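AAEL008620-PA odorant-binding protein (Aedes aegypti, PDB 5V13) binds juvenile hormone specifically in mosquito hemolymph, as a secreted member of the odorant-binding protein family. Local coordinates at residues S40-S43 and N49-K52. Residues are numbered along the deposited sequence; the frame is centred on the assembly and turned at random.
With JH3 (methyl (2E,6E)-9-[(2R)-3,3-dimethyloxiran-2-yl]-3,7-dimethylnona-2,6-dienoate), chain E.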
loop_
_atom_site.group_PDB
_atom_site.type_symbol
_atom_site.label_atom_id
_atom_site.label_comp_id
_atom_site.label_asym_id
_atom_site.label_seq_id
_atom_site.Cartn_x
_atom_site.Cartn_y
_atom_site.Cartn_z
ATOM N N SER B 40 24.267 12.249 -15.411
ATOM C CA SER B 40 25.662 11.877 -15.605
ATOM C C SER B 40 25.889 11.291 -16.998
ATOM O O SER B 40 25.080 10.500 -17.497
ATOM C CB SER B 40 26.092 10.867 -14.541
ATOM O OG SER B 40 27.441 10.486 -14.728
ATOM N N SER B 41 27.007 11.668 -17.614
ATOM C CA SER B 41 27.443 11.082 -18.872
ATOM C C SER B 41 28.428 9.934 -18.678
ATOM O O SER B 41 29.063 9.511 -19.647
ATOM C CB SER B 41 28.072 12.155 -19.764
ATOM O OG SER B 41 29.140 12.801 -19.091
ATOM N N ALA B 42 28.567 9.421 -17.458
ATOM C CA ALA B 42 29.504 8.340 -17.188
ATOM C C ALA B 42 29.132 7.077 -17.969
ATOM O O ALA B 42 27.983 6.879 -18.379
ATOM C CB ALA B 42 29.540 8.036 -15.690
ATOM N N SER B 43 30.127 6.209 -18.153
ATOM C CA SER B 43 29.924 4.924 -18.805
ATOM C C SER B 43 28.920 4.075 -18.035
ATOM O O SER B 43 28.674 4.276 -16.845
ATOM C CB SER B 43 31.238 4.150 -18.896
ATOM O OG SER B 43 31.577 3.643 -17.609
ATOM N N ASN B 49 28.538 0.070 -11.163
ATOM C CA ASN B 49 29.220 0.132 -9.872
ATOM C C ASN B 49 28.475 1.021 -8.888
ATOM O O ASN B 49 28.448 0.736 -7.685
ATOM C CB ASN B 49 30.645 0.648 -10.043
ATOM C CG ASN B 49 31.525 -0.327 -10.784
ATOM O OD1 ASN B 49 31.426 -1.540 -10.597
ATOM N ND2 ASN B 49 32.400 0.200 -11.630
ATOM N N TRP B 50 27.881 2.116 -9.370
ATOM C CA TRP B 50 27.188 3.012 -8.450
ATOM C C TRP B 50 25.932 2.360 -7.884
ATOM O O TRP B 50 25.661 2.464 -6.680
ATOM C CB TRP B 50 26.819 4.326 -9.136
ATOM C CG TRP B 50 27.991 5.063 -9.757
ATOM C CD1 TRP B 50 29.313 4.788 -9.600
ATOM C CD2 TRP B 50 27.915 6.172 -10.652
ATOM N NE1 TRP B 50 30.075 5.675 -10.331
ATOM C CE2 TRP B 50 29.235 6.540 -10.981
ATOM C CE3 TRP B 50 26.854 6.916 -11.184
ATOM C CZ2 TRP B 50 29.524 7.593 -11.854
ATOM C CZ3 TRP B 50 27.145 7.969 -12.048
ATOM C CH2 TRP B 50 28.465 8.294 -12.371
ATOM N N VAL B 51 25.145 1.688 -8.727
ATOM C CA VAL B 51 23.913 1.092 -8.209
ATOM C C VAL B 51 24.181 -0.111 -7.317
ATOM O O VAL B 51 23.256 -0.579 -6.644
ATOM C CB VAL B 51 22.945 0.691 -9.343
ATOM C CG1 VAL B 51 22.588 1.899 -10.198
ATOM C CG2 VAL B 51 23.529 -0.432 -10.202
ATOM N N LYS B 52 25.411 -0.630 -7.301
ATOM C CA LYS B 52 25.856 -1.624 -6.328
ATOM C C LYS B 52 26.545 -0.983 -5.127
ATOM O O LYS B 52 27.239 -1.675 -4.370
ATOM C CB LYS B 52 26.803 -2.633 -6.983
ATOM C CG LYS B 52 26.167 -3.506 -8.045
ATOM C CD LYS B 52 27.248 -4.308 -8.767
ATOM C CE LYS B 52 26.678 -5.114 -9.918
ATOM N NZ LYS B 52 27.774 -5.633 -10.781
HETATM C C1 JH3 E . 19.915 3.248 -7.915
HETATM O O2 JH3 E . 19.436 2.256 -7.395
HETATM O O1 JH3 E . 19.279 3.762 -9.102
HETATM C CM JH3 E . 18.078 3.137 -9.560
HETATM C C2 JH3 E . 21.090 3.976 -7.401
HETATM C C3 JH3 E . 21.836 3.663 -6.339
HETATM C "C3'" JH3 E . 21.596 2.464 -5.463
HETATM C C4 JH3 E . 22.975 4.601 -6.017
HETATM C C5 JH3 E . 23.016 4.838 -4.511
HETATM C C6 JH3 E . 23.818 6.088 -4.223
HETATM C C7 JH3 E . 25.117 6.063 -3.894
HETATM C "C7'" JH3 E . 25.875 4.763 -3.832
HETATM C C8 JH3 E . 25.816 7.386 -3.616
HETATM C C9 JH3 E . 26.318 7.487 -2.166
HETATM C CA JH3 E . 25.235 7.146 -1.145
HETATM O O3 JH3 E . 25.637 7.400 0.220
HETATM C CB JH3 E . 24.703 8.328 -0.336
HETATM C "CB'" JH3 E . 23.230 8.164 0.056
HETATM C CC JH3 E . 25.288 9.718 -0.538
#
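The outer end of the Trp50 indole meets Ser40 at its edge and Ala42 obliquely. Ser40 OG is near the ring plane, 3.4 Å from Trp50 CH2, and Ser40 CB sits in the plane, 4.0 Å from Trp50 CZ3. The methyl of Ala42 approaches the same corner, with CB 3.5 Å from CH2 and 3.9 Å from CZ2 of Trp50. Tyr64 stacks on the indole from outside the two segments.

Contact is thus confined to the far end of the tryptophan, and the 97 Å² buried is correspondingly small. Trp50 CG stands beside the backbone N and opposite the carbonyl carbon (chi1 -56°), a setting that carries the indole away from helix 44-51 and across to the loop. In Ser40, OG turned opposite the backbone N (chi1 179°) points the hydroxyl at the rim of the indole, where Glu60 OE2 also holds it by a hydrogen bond. The one polar atom of the indole, NE1, is satisfied by Ser61 OG; neighbouring residues of helix 59-71 therefore fasten both the serine and the tryptophan.

On the hormone side, Trp50 and Val51 belong to the pocket for juvenile hormone. The carbonyl O of Trp50 lies 3.5 Å from JH3 C4, and Val51 CG1 packs 3.8 Å from JH3 C1, so residues 50 and 51 meet the ligand through main chain and side chain.

Within this PBP/GOBP-family, helical hormone-binding region, residues 40-43 link helices 26-38 and 44-51, and Ser43 N-caps the latter, its OG bonding to Gln46 N. The tryptophan folds back on this loop, touching Pro55 and Leu37 of helix 26-38, which the Cys36-Cys67 disulfide ties to helix 59-71; Val51 reaches Ala281 of helix 278-286.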